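Long-range contacts in Alpha/beta hydrolase (Streptomyces albidoflavus, PDB 6KSU), which probably acts as a stand-alone cyclase of the penicillin-binding-protein type, closing non-ribosomal peptides into macrolactams by heterochiral coupling: residues 84-89 against 252-257; 126-131 against 180-185; 138-143 against 174-179; 145-150 against 247-252. All coordinates share one frame; numbering follows the deposited sequence.

Contact 1 (84-89 against 252-257); sequences VTKFLT and AAAGGL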
loop_
_atom_site.group_PDB
_atom_site.type_symbol
_atom_site.label_atom_id
_atom_site.label_comp_id
_atom_site.label_asym_id
_atom_site.label_seq_id
_atom_site.Cartn_x
_atom_site.Cartn_y
_atom_site.Cartn_z
ATOM N N VAL A 84 -3.540 -0.771 -2.667
ATOM C CA VAL A 84 -3.473 0.236 -3.725
ATOM C C VAL A 84 -4.711 1.132 -3.652
ATOM O O VAL A 84 -4.675 2.272 -4.125
ATOM C CB VAL A 84 -3.269 -0.421 -5.129
ATOM C CG1 VAL A 84 -3.262 0.623 -6.271
ATOM C CG2 VAL A 84 -1.943 -1.220 -5.181
ATOM N N THR A 85 -5.781 0.658 -2.990
ATOM C CA THR A 85 -6.962 1.478 -2.728
ATOM C C THR A 85 -6.608 2.832 -2.101
ATOM O O THR A 85 -7.335 3.822 -2.285
ATOM C CB THR A 85 -7.920 0.699 -1.804
ATOM O OG1 THR A 85 -8.306 -0.547 -2.418
ATOM C CG2 THR A 85 -9.188 1.521 -1.503
ATOM N N LYS A 86 -5.514 2.888 -1.331
ATOM C CA LYS A 86 -5.164 4.116 -0.615
ATOM C C LYS A 86 -4.846 5.253 -1.576
ATOM O O LYS A 86 -5.015 6.431 -1.233
ATOM C CB LYS A 86 -3.964 3.856 0.312
ATOM C CG LYS A 86 -4.311 3.001 1.486
ATOM C CD LYS A 86 -3.070 2.585 2.253
ATOM C CE LYS A 86 -3.500 1.909 3.533
ATOM N NZ LYS A 86 -3.885 0.488 3.282
ATOM N N PHE A 87 -4.365 4.927 -2.770
ATOM C CA PHE A 87 -4.096 5.972 -3.748
ATOM C C PHE A 87 -5.395 6.613 -4.240
ATOM O O PHE A 87 -5.439 7.816 -4.482
ATOM C CB PHE A 87 -3.256 5.377 -4.878
ATOM C CG PHE A 87 -3.089 6.260 -6.083
ATOM C CD1 PHE A 87 -2.264 7.365 -6.046
ATOM C CD2 PHE A 87 -3.691 5.920 -7.281
ATOM C CE1 PHE A 87 -2.076 8.169 -7.173
ATOM C CE2 PHE A 87 -3.513 6.714 -8.412
ATOM C CZ PHE A 87 -2.705 7.844 -8.351
ATOM N N LEU A 88 -6.478 5.850 -4.320
ATOM C CA LEU A 88 -7.734 6.443 -4.774
ATOM C C LEU A 88 -8.427 7.176 -3.641
ATOM O O LEU A 88 -8.984 8.263 -3.848
ATOM C CB LEU A 88 -8.621 5.355 -5.367
ATOM C CG LEU A 88 -7.773 4.868 -6.544
ATOM C CD1 LEU A 88 -7.381 3.407 -6.387
ATOM C CD2 LEU A 88 -8.464 5.128 -7.849
ATOM N N THR A 89 -8.359 6.610 -2.435
ATOM C CA THR A 89 -8.831 7.308 -1.249
ATOM C C THR A 89 -8.094 8.630 -1.069
ATOM O O THR A 89 -8.709 9.668 -0.779
ATOM C CB THR A 89 -8.656 6.414 -0.023
ATOM O OG1 THR A 89 -9.683 5.424 -0.046
ATOM C CG2 THR A 89 -8.764 7.251 1.283
ATOM N N ALA A 252 -12.477 -1.144 4.090
ATOM C CA ALA A 252 -12.830 -0.738 2.727
ATOM C C ALA A 252 -12.040 0.468 2.231
ATOM O O ALA A 252 -11.469 0.430 1.134
ATOM C CB ALA A 252 -14.331 -0.447 2.644
ATOM N N ALA A 253 -12.028 1.571 3.001
ATOM C CA ALA A 253 -11.324 2.771 2.551
ATOM C C ALA A 253 -9.814 2.567 2.489
ATOM O O ALA A 253 -9.103 3.395 1.898
ATOM C CB ALA A 253 -11.650 3.974 3.463
ATOM N N ALA A 254 -9.306 1.502 3.102
ATOM C CA ALA A 254 -7.886 1.200 3.058
ATOM C C ALA A 254 -7.529 0.100 2.056
ATOM O O ALA A 254 -6.393 0.075 1.580
ATOM C CB ALA A 254 -7.386 0.809 4.463
ATOM N N GLY A 255 -8.459 -0.794 1.704
ATOM C CA GLY A 255 -8.095 -1.895 0.816
ATOM C C GLY A 255 -9.194 -2.566 0.007
ATOM O O GLY A 255 -8.932 -3.574 -0.660
ATOM N N GLY A 256 -10.413 -2.042 0.040
ATOM C CA GLY A 256 -11.550 -2.760 -0.500
ATOM C C GLY A 256 -11.958 -2.504 -1.938
ATOM O O GLY A 256 -12.998 -3.024 -2.349
ATOM N N LEU A 257 -11.205 -1.713 -2.705
ATOM C CA LEU A 257 -11.529 -1.444 -4.097
ATOM C C LEU A 257 -11.107 -2.588 -5.014
ATOM O O LEU A 257 -10.113 -3.285 -4.779
ATOM C CB LEU A 257 -10.862 -0.164 -4.583
ATOM C CG LEU A 257 -11.801 1.025 -4.584
ATOM C CD1 LEU A 257 -11.016 2.310 -4.786
ATOM C CD2 LEU A 257 -12.883 0.826 -5.650
#
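T85 pushes its side chain into the backbone of 252-257 as a knob into the hole formed by A252, A253, A254 and G255. This happens at the start of helix 85-98, where S83 and K86 fit the SxxK pattern of serine beta-lactamases and penicillin-binding proteins. Packing is closest around T85. Its chi1 of -59° sets OG1 beside the backbone N and leaves the methyl CG2 anti to it. CG2 lies against the carbonyls of A252 and A253, 3.7 Å from A252 O, while OG1 takes the N-H of L257, with 3.1 Å between L257 N and T85 OG1. The same hydroxyl is also bonded to G82 O, so a beta-branched residue with one polar and one apolar arm suits the place well. On the L257 side of T85, L257 CD1 lies against T85 CG2 and, at 3.9 Å, against L88 CB, an apolar patch backed by F81 and F212. G255, lacking a side chain, lets the backbones come close, with T85 CA and G255 CA 5.0 Å apart.

G255 is also partly exposed and gives up little surface, so the more open side of the contact lies there. The lysine chain of K86 runs out straight and bends only at its last torsion (80°), bringing NZ to 3.1 Å from A254 O, above the carbonyl plane. N176 OD1 is its stronger partner, and weak bonds reach S83 and Y174. T89 OG1, also bonded to W194 NE1, meets A253 O at 2.9 Å in the carbonyl plane, on a lone pair.

Contact 2 (126-131 against 180-185); sequences ATVRQL and CLLGAV
L131 faces L182 across the gap between helix 128-132 and helix 176-189, the two leucine side chains running antiparallel, side against side. At the root of the L131 side chain, CB lies 3.9 Å from L182 CG and nearly as close to L182 CD2. CG stands anti to the carbonyl carbon (chi1 -69°), which swings the fork across toward helix 176-189. From it CD1 reaches 3.9 Å to L182 CD2 and 4.1 Å to L181 CB, touching two successive residues of that helix. The second branch, CD2, turns to G178 and V138. Leucine suits the place because its fork can touch different neighbours with each methyl.

The pairing is helix against helix in the all-helical part of a beta-lactamase-like fold, and it is made wholly of apolar groups, with no hydrogen bond crossing between the segments. One turn earlier V128 divides its two methyls: CG1 lies 4.0 Å from L182 CD2, and CG2 meets V185 CG1 at the same separation. A short beta-branched residue fits here, since both arms leave directly from CB and each can reach a different side chain. V93 of helix 85-98 touches both V128 and L182, while L108 lies against L131 and V185.

The beginning of helix 128-132 is fixed by a capping box. T127 OG1 accepts the N-H of Q130, 3.1 Å from Q130 N, and Q130 OE1 in turn receives T127 N at 2.8 Å, the donor lying well above the plane of the amide.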
loop_
_atom_site.group_PDB
_atom_site.type_symbol
_atom_site.label_atom_id
_atom_site.label_comp_id
_atom_site.label_asym_id
_atom_site.label_seq_id
_atom_site.Cartn_x
_atom_site.Cartn_y
_atom_site.Cartn_z
ATOM N N ALA A 126 -4.226 14.849 15.603
ATOM C CA ALA A 126 -3.616 14.499 14.328
ATOM C C ALA A 126 -4.388 15.148 13.175
ATOM O O ALA A 126 -5.503 15.636 13.345
ATOM C CB ALA A 126 -3.544 12.977 14.162
ATOM N N THR A 127 -3.787 15.138 11.981
ATOM C CA THR A 127 -4.336 15.822 10.819
ATOM C C THR A 127 -4.531 14.892 9.621
ATOM O O THR A 127 -3.849 13.871 9.454
ATOM C CB THR A 127 -3.436 16.984 10.416
ATOM O OG1 THR A 127 -2.155 16.492 10.015
ATOM C CG2 THR A 127 -3.264 17.954 11.613
ATOM N N VAL A 128 -5.474 15.283 8.764
ATOM C CA VAL A 128 -5.621 14.643 7.457
ATOM C C VAL A 128 -4.266 14.505 6.758
ATOM O O VAL A 128 -3.937 13.445 6.215
ATOM C CB VAL A 128 -6.641 15.428 6.601
ATOM C CG1 VAL A 128 -6.650 14.931 5.156
ATOM C CG2 VAL A 128 -8.028 15.311 7.211
ATOM N N ARG A 129 -3.439 15.554 6.787
ATOM C CA ARG A 129 -2.131 15.449 6.141
ATOM C C ARG A 129 -1.283 14.330 6.747
ATOM O O ARG A 129 -0.587 13.606 6.022
ATOM C CB ARG A 129 -1.376 16.773 6.235
ATOM C CG ARG A 129 -0.123 16.810 5.354
ATOM C CD ARG A 129 0.819 17.944 5.744
ATOM N NE ARG A 129 0.170 19.248 5.585
ATOM C CZ ARG A 129 -0.147 19.800 4.410
ATOM N NH1 ARG A 129 0.125 19.173 3.267
ATOM N NH2 ARG A 129 -0.733 20.992 4.377
ATOM N N GLN A 130 -1.312 14.188 8.080
ATOM C CA GLN A 130 -0.571 13.108 8.715
ATOM C C GLN A 130 -1.179 11.751 8.406
ATOM O O GLN A 130 -0.448 10.766 8.291
ATOM C CB GLN A 130 -0.521 13.312 10.228
ATOM C CG GLN A 130 0.197 14.588 10.661
ATOM C CD GLN A 130 -0.095 14.953 12.105
ATOM O OE1 GLN A 130 -1.115 14.552 12.662
ATOM N NE2 GLN A 130 0.795 15.730 12.717
ATOM N N LEU A 131 -2.511 11.667 8.340
ATOM C CA LEU A 131 -3.143 10.399 7.998
ATOM C C LEU A 131 -2.705 9.942 6.609
ATOM O O LEU A 131 -2.213 8.820 6.441
ATOM C CB LEU A 131 -4.664 10.513 8.085
ATOM C CG LEU A 131 -5.301 10.692 9.472
ATOM C CD1 LEU A 131 -6.803 10.833 9.289
ATOM C CD2 LEU A 131 -5.011 9.544 10.386
ATOM N N CYS A 180 -8.759 4.158 7.122
ATOM C CA CYS A 180 -10.161 3.978 7.473
ATOM C C CYS A 180 -10.711 5.221 8.155
ATOM O O CYS A 180 -11.879 5.579 7.959
ATOM C CB CYS A 180 -10.319 2.743 8.348
ATOM S SG CYS A 180 -9.776 1.222 7.505
ATOM N N LEU A 181 -9.876 5.913 8.937
ATOM C CA LEU A 181 -10.276 7.213 9.470
ATOM C C LEU A 181 -10.449 8.239 8.362
ATOM O O LEU A 181 -11.286 9.141 8.480
ATOM C CB LEU A 181 -9.250 7.719 10.483
ATOM C CG LEU A 181 -9.259 7.058 11.852
ATOM C CD1 LEU A 181 -8.019 7.472 12.648
ATOM C CD2 LEU A 181 -10.543 7.419 12.589
ATOM N N LEU A 182 -9.671 8.128 7.283
ATOM C CA LEU A 182 -9.894 9.028 6.161
ATOM C C LEU A 182 -11.274 8.802 5.547
ATOM O O LEU A 182 -11.894 9.750 5.044
ATOM C CB LEU A 182 -8.777 8.857 5.135
ATOM C CG LEU A 182 -7.451 9.542 5.502
ATOM C CD1 LEU A 182 -6.292 9.120 4.594
ATOM C CD2 LEU A 182 -7.631 11.072 5.487
ATOM N N GLY A 183 -11.784 7.568 5.609
ATOM C CA GLY A 183 -13.156 7.323 5.199
ATOM C C GLY A 183 -14.161 8.060 6.069
ATOM O O GLY A 183 -15.143 8.621 5.573
ATOM N N ALA A 184 -13.936 8.070 7.380
ATOM C CA ALA A 184 -14.815 8.840 8.253
ATOM C C ALA A 184 -14.709 10.334 7.948
ATOM O O ALA A 184 -15.720 11.046 7.914
ATOM C CB ALA A 184 -14.484 8.536 9.713
ATOM N N VAL A 185 -13.501 10.810 7.653
ATOM C CA VAL A 185 -13.310 12.218 7.313
ATOM C C VAL A 185 -14.080 12.575 6.048
ATOM O O VAL A 185 -14.841 13.548 6.023
ATOM C CB VAL A 185 -11.815 12.531 7.160
ATOM C CG1 VAL A 185 -11.623 13.849 6.393
ATOM C CG2 VAL A 185 -11.159 12.570 8.517
#

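Contact 3 (138-143 against 174-179); sequences VVDSIE and YSNTGY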
loop_
_atom_site.group_PDB
_atom_site.type_symbol
_atom_site.label_atom_id
_atom_site.label_comp_id
_atom_site.label_asym_id
_atom_site.label_seq_id
_atom_site.Cartn_x
_atom_site.Cartn_y
_atom_site.Cartn_z
ATOM N N VAL A 138 -1.168 6.440 14.378
ATOM C CA VAL A 138 -2.221 5.439 14.494
ATOM C C VAL A 138 -1.618 4.047 14.327
ATOM O O VAL A 138 -0.741 3.825 13.482
ATOM C CB VAL A 138 -3.328 5.706 13.452
ATOM C CG1 VAL A 138 -4.619 5.039 13.879
ATOM C CG2 VAL A 138 -3.541 7.220 13.252
ATOM N N VAL A 139 -2.088 3.102 15.139
ATOM C CA VAL A 139 -1.705 1.703 14.989
ATOM C C VAL A 139 -2.179 1.177 13.628
ATOM O O VAL A 139 -3.009 1.798 12.955
ATOM C CB VAL A 139 -2.269 0.844 16.136
ATOM C CG1 VAL A 139 -1.668 1.267 17.476
ATOM C CG2 VAL A 139 -3.776 0.964 16.183
ATOM N N ASP A 140 -1.674 0.016 13.229
ATOM C CA ASP A 140 -1.975 -0.497 11.897
ATOM C C ASP A 140 -3.384 -1.092 11.824
ATOM O O ASP A 140 -4.181 -0.692 10.970
ATOM C CB ASP A 140 -0.904 -1.508 11.480
ATOM C CG ASP A 140 -1.153 -2.096 10.083
ATOM O OD1 ASP A 140 -1.924 -1.501 9.288
ATOM O OD2 ASP A 140 -0.571 -3.161 9.780
ATOM N N SER A 141 -3.733 -1.994 12.740
ATOM C CA SER A 141 -4.998 -2.718 12.691
ATOM C C SER A 141 -5.726 -2.624 14.019
ATOM O O SER A 141 -5.120 -2.799 15.081
ATOM C CB SER A 141 -4.771 -4.193 12.357
ATOM O OG SER A 141 -3.874 -4.308 11.270
ATOM N N ILE A 142 -7.037 -2.381 13.943
ATOM C CA ILE A 142 -7.935 -2.314 15.094
ATOM C C ILE A 142 -9.175 -3.147 14.783
ATOM O O ILE A 142 -9.814 -2.939 13.745
ATOM C CB ILE A 142 -8.342 -0.861 15.413
ATOM C CG1 ILE A 142 -7.219 -0.125 16.129
ATOM C CG2 ILE A 142 -9.596 -0.820 16.260
ATOM C CD1 ILE A 142 -7.545 1.325 16.397
ATOM N N GLU A 143 -9.516 -4.084 15.676
ATOM C CA GLU A 143 -10.754 -4.852 15.563
ATOM C C GLU A 143 -11.958 -3.930 15.442
ATOM O O GLU A 143 -12.299 -3.217 16.390
ATOM C CB GLU A 143 -10.943 -5.775 16.772
ATOM C CG GLU A 143 -12.086 -6.822 16.679
ATOM C CD GLU A 143 -13.518 -6.261 16.867
ATOM O OE1 GLU A 143 -14.008 -6.161 18.024
ATOM O OE2 GLU A 143 -14.182 -5.980 15.844
ATOM N N TYR A 174 3.108 2.676 8.872
ATOM C CA TYR A 174 2.028 2.346 7.951
ATOM C C TYR A 174 0.786 1.928 8.727
ATOM O O TYR A 174 0.875 1.204 9.720
ATOM C CB TYR A 174 2.479 1.230 7.019
ATOM C CG TYR A 174 1.587 0.969 5.833
ATOM C CD1 TYR A 174 1.950 1.405 4.551
ATOM C CD2 TYR A 174 0.400 0.260 5.970
ATOM C CE1 TYR A 174 1.145 1.140 3.435
ATOM C CE2 TYR A 174 -0.417 -0.011 4.840
ATOM C CZ TYR A 174 -0.032 0.437 3.588
ATOM O OH TYR A 174 -0.823 0.174 2.493
ATOM N N SER A 175 -0.379 2.386 8.272
ATOM C CA SER A 175 -1.600 2.229 9.063
ATOM C C SER A 175 -2.801 2.107 8.124
ATOM O O SER A 175 -3.177 3.073 7.463
ATOM C CB SER A 175 -1.765 3.409 10.034
ATOM O OG SER A 175 -3.013 3.356 10.704
ATOM N N ASN A 176 -3.381 0.909 8.047
ATOM C CA ASN A 176 -4.662 0.752 7.374
ATOM C C ASN A 176 -5.744 1.534 8.098
ATOM O O ASN A 176 -6.634 2.125 7.472
ATOM C CB ASN A 176 -5.030 -0.738 7.308
ATOM C CG ASN A 176 -4.139 -1.519 6.363
ATOM O OD1 ASN A 176 -3.953 -1.125 5.220
ATOM N ND2 ASN A 176 -3.563 -2.614 6.845
ATOM N N THR A 177 -5.689 1.521 9.427
ATOM C CA THR A 177 -6.670 2.225 10.240
ATOM C C THR A 177 -6.618 3.723 9.993
ATOM O O THR A 177 -7.655 4.399 9.992
ATOM C CB THR A 177 -6.406 1.908 11.709
ATOM O OG1 THR A 177 -6.342 0.483 11.864
ATOM C CG2 THR A 177 -7.501 2.487 12.603
ATOM N N GLY A 178 -5.419 4.261 9.778
ATOM C CA GLY A 178 -5.320 5.663 9.422
ATOM C C GLY A 178 -6.153 5.997 8.199
ATOM O O GLY A 178 -6.808 7.045 8.141
ATOM N N TYR A 179 -6.173 5.098 7.220
ATOM C CA TYR A 179 -6.953 5.401 6.038
ATOM C C TYR A 179 -8.428 5.116 6.255
ATOM O O TYR A 179 -9.271 5.810 5.685
ATOM C CB TYR A 179 -6.396 4.656 4.833
ATOM C CG TYR A 179 -5.394 5.509 4.078
ATOM C CD1 TYR A 179 -5.691 6.009 2.808
ATOM C CD2 TYR A 179 -4.162 5.839 4.647
ATOM C CE1 TYR A 179 -4.783 6.791 2.120
ATOM C CE2 TYR A 179 -3.244 6.636 3.959
ATOM C CZ TYR A 179 -3.568 7.097 2.693
ATOM O OH TYR A 179 -2.682 7.871 1.998
HETATM O O HOH W 1 1.010 1.921 12.461
HETATM O O HOH W 2 -5.150 -4.037 8.707
#
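The loop 138-143 runs across the beginning of helix 176-189, coming closest where the CA atoms of D140 and S175 stand 4.0 Å apart. D140 serves the first turn of that helix twice. Its carboxylate OD1, carried out with CG anti to the backbone N (chi1 180°), takes the N-H of N176, with 3.1 Å between N176 N and D140 OD1, in an almost straight bond that meets OD1 nearly along its C-O axis; OD2 forms a salt bridge with R466. Its carbonyl O accepts both T177 N and T177 OG1, which approach from the same face of the carbonyl plane, the hydroxyl at 2.6 Å and well above it. The positive end of the helix dipole, together with R466, would probably stabilise the carboxylate, so an aspartate is apt here.

S175 is the N-cap: its OG accepts from G178 N at 2.7 Å and donates to V139 O, so the small hydroxyl links helix and loop. The methyl T177 CG2 fills the apolar side between V138 CG1 and I142 CD1, 4.0 Å from the latter. One water joins V138 O to Y174 O, and another joins S141 OG to N176 ND2.

Y174 OH bonds weakly to S83 OG, and N176 faces K86. The loop thus holds the turn leading into the helix, with Y174 before the N-cap and N176 just after it, consistent with the (S/Y)xN element of SxxK-type beta-lactamase and penicillin-binding-protein sites.

Contact 4 (145-150 against 247-252); sequences DEMRGP and ASLSLA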
loop_
_atom_site.group_PDB
_atom_site.type_symbol
_atom_site.label_atom_id
_atom_site.label_comp_id
_atom_site.label_asym_id
_atom_site.label_seq_id
_atom_site.Cartn_x
_atom_site.Cartn_y
_atom_site.Cartn_z
ATOM N N ASP A 145 -14.761 -5.562 13.502
ATOM C CA ASP A 145 -15.677 -6.467 12.823
ATOM C C ASP A 145 -17.119 -6.219 13.221
ATOM O O ASP A 145 -18.027 -6.886 12.711
ATOM C CB ASP A 145 -15.271 -7.910 13.108
ATOM C CG ASP A 145 -13.912 -8.246 12.529
ATOM O OD1 ASP A 145 -13.602 -7.742 11.425
ATOM O OD2 ASP A 145 -13.157 -9.006 13.172
ATOM N N GLU A 146 -17.335 -5.249 14.100
ATOM C CA GLU A 146 -18.644 -4.828 14.553
ATOM C C GLU A 146 -19.315 -3.828 13.597
ATOM O O GLU A 146 -20.483 -3.482 13.814
ATOM C CB GLU A 146 -18.477 -4.264 15.978
ATOM C CG GLU A 146 -18.346 -5.364 17.091
ATOM C CD GLU A 146 -16.949 -5.516 17.752
ATOM O OE1 GLU A 146 -16.189 -4.530 17.859
ATOM O OE2 GLU A 146 -16.614 -6.639 18.204
ATOM N N MET A 147 -18.634 -3.400 12.524
ATOM C CA MET A 147 -19.201 -2.462 11.552
ATOM C C MET A 147 -20.116 -3.174 10.568
ATOM O O MET A 147 -19.737 -4.195 9.985
ATOM C CB MET A 147 -18.095 -1.753 10.764
ATOM C CG MET A 147 -18.601 -0.836 9.631
ATOM S SD MET A 147 -17.311 0.210 8.889
ATOM C CE MET A 147 -18.157 0.882 7.449
ATOM N N ARG A 148 -21.280 -2.600 10.324
ATOM C CA ARG A 148 -22.175 -3.293 9.403
ATOM C C ARG A 148 -22.690 -2.426 8.264
ATOM O O ARG A 148 -22.830 -2.924 7.147
ATOM C CB ARG A 148 -23.357 -3.883 10.173
ATOM C CG ARG A 148 -23.267 -5.392 10.326
ATOM C CD ARG A 148 -24.160 -5.898 11.440
ATOM N NE ARG A 148 -23.751 -7.223 11.893
ATOM C CZ ARG A 148 -23.039 -7.450 12.991
ATOM N NH1 ARG A 148 -22.652 -6.436 13.757
ATOM N NH2 ARG A 148 -22.713 -8.694 13.323
ATOM N N GLY A 149 -22.984 -1.157 8.509
ATOM C CA GLY A 149 -23.506 -0.300 7.467
ATOM C C GLY A 149 -22.394 0.373 6.692
ATOM O O GLY A 149 -21.213 0.057 6.874
ATOM N N PRO A 150 -22.750 1.309 5.799
ATOM C CA PRO A 150 -21.723 2.084 5.078
ATOM C C PRO A 150 -21.090 3.221 5.870
ATOM O O PRO A 150 -20.126 3.815 5.374
ATOM C CB PRO A 150 -22.490 2.645 3.865
ATOM C CG PRO A 150 -23.906 2.723 4.327
ATOM C CD PRO A 150 -24.098 1.531 5.246
ATOM N N ALA A 247 -11.908 -10.640 4.319
ATOM C CA ALA A 247 -11.533 -9.235 4.383
ATOM C C ALA A 247 -12.646 -8.502 5.111
ATOM O O ALA A 247 -13.791 -8.489 4.645
ATOM C CB ALA A 247 -11.304 -8.656 2.985
ATOM N N SER A 248 -12.320 -7.932 6.268
ATOM C CA SER A 248 -13.338 -7.274 7.064
ATOM C C SER A 248 -13.904 -6.069 6.316
ATOM O O SER A 248 -13.220 -5.422 5.521
ATOM C CB SER A 248 -12.771 -6.855 8.419
ATOM O OG SER A 248 -12.256 -5.538 8.381
ATOM N N LEU A 249 -15.183 -5.790 6.576
ATOM C CA LEU A 249 -15.869 -4.678 5.932
ATOM C C LEU A 249 -15.184 -3.346 6.226
ATOM O O LEU A 249 -15.044 -2.502 5.333
ATOM C CB LEU A 249 -17.326 -4.641 6.393
ATOM C CG LEU A 249 -18.091 -3.433 5.848
ATOM C CD1 LEU A 249 -18.322 -3.627 4.341
ATOM C CD2 LEU A 249 -19.402 -3.176 6.597
ATOM N N SER A 250 -14.739 -3.148 7.467
ATOM C CA SER A 250 -14.167 -1.872 7.890
ATOM C C SER A 250 -12.874 -1.514 7.167
ATOM O O SER A 250 -12.460 -0.355 7.222
ATOM C CB SER A 250 -13.919 -1.900 9.396
ATOM O OG SER A 250 -13.229 -3.084 9.742
ATOM N N LEU A 251 -12.225 -2.457 6.490
ATOM C CA LEU A 251 -10.988 -2.124 5.790
ATOM C C LEU A 251 -11.214 -1.384 4.472
ATOM O O LEU A 251 -10.229 -0.966 3.847
ATOM C CB LEU A 251 -10.166 -3.396 5.548
ATOM C CG LEU A 251 -9.425 -3.863 6.814
ATOM C CD1 LEU A 251 -9.306 -5.394 6.933
ATOM C CD2 LEU A 251 -8.057 -3.187 6.917
ATOM N N ALA A 252 -12.477 -1.144 4.090
ATOM C CA ALA A 252 -12.830 -0.738 2.727
ATOM C C ALA A 252 -12.040 0.468 2.231
ATOM O O ALA A 252 -11.469 0.430 1.134
ATOM C CB ALA A 252 -14.331 -0.447 2.644
#
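M147 and L249 both send CG anti to the backbone N, with chi1 175° in each, and their side chains cross at about a right angle. The methionine continues fully extended beyond CG. Its CG lies 3.9 Å from L249 CD2, and its sulfur passes on to S250, where M147 SD is 3.9 Å from S250 CA. A long, unbranched and flexible chain suits this path, because it reaches across the short 3-10 turn of 249-251, its sulfur ending against S250, without needing a polar partner. L249 works from the other side: the single methyl CD2 is set into the bend of the loop, 3.5 Å from R148 O and 3.6 Å from M147 O, with G149 O close by. Three successive backbone carbonyls thus face one methyl group. W195 of helix 194-206 packs on both M147 and L249.

Toward solvent the contact thins out. There D145 OD1 approaches S248 CB at 3.2 Å, and the exposed carboxylate makes no hydrogen bond to the other segment. S248 OG and S250 OG are 3.0 Å apart and hydrogen-bonded to each other, two small hydroxyls on the face of the turn that looks to 145-150. Nearby, S250 O receives a bond from Y152 OH.

No regular structure pairs across this contact: it is plain packing of loop on loop, joining the connection before helix 153-160 to the 3-10 turn that leads into helix 252-255, within the helical part of a beta-lactamase-like domain.

Along the chain, contacts 2, 3 and 4 are all nested inside the loop closed by contact 1; contact 3 lies within contact 2, whereas contact 4 crosses both. Helix 176-189 supplies one side of contacts 2 and 3, and A252 belongs to contacts 1 and 4. Centres lie about 11 Å apart for contacts 2 and 3, and about 17 Å for contacts 2 and 4. Contacts 1 and 3 meet where the SxxK lysine reaches the start of helix 176-189, beside the probable active site, while contacts 2 and 4 pack the helices and loops around it. Contact 3 also borders the C-terminal eight-stranded barrel.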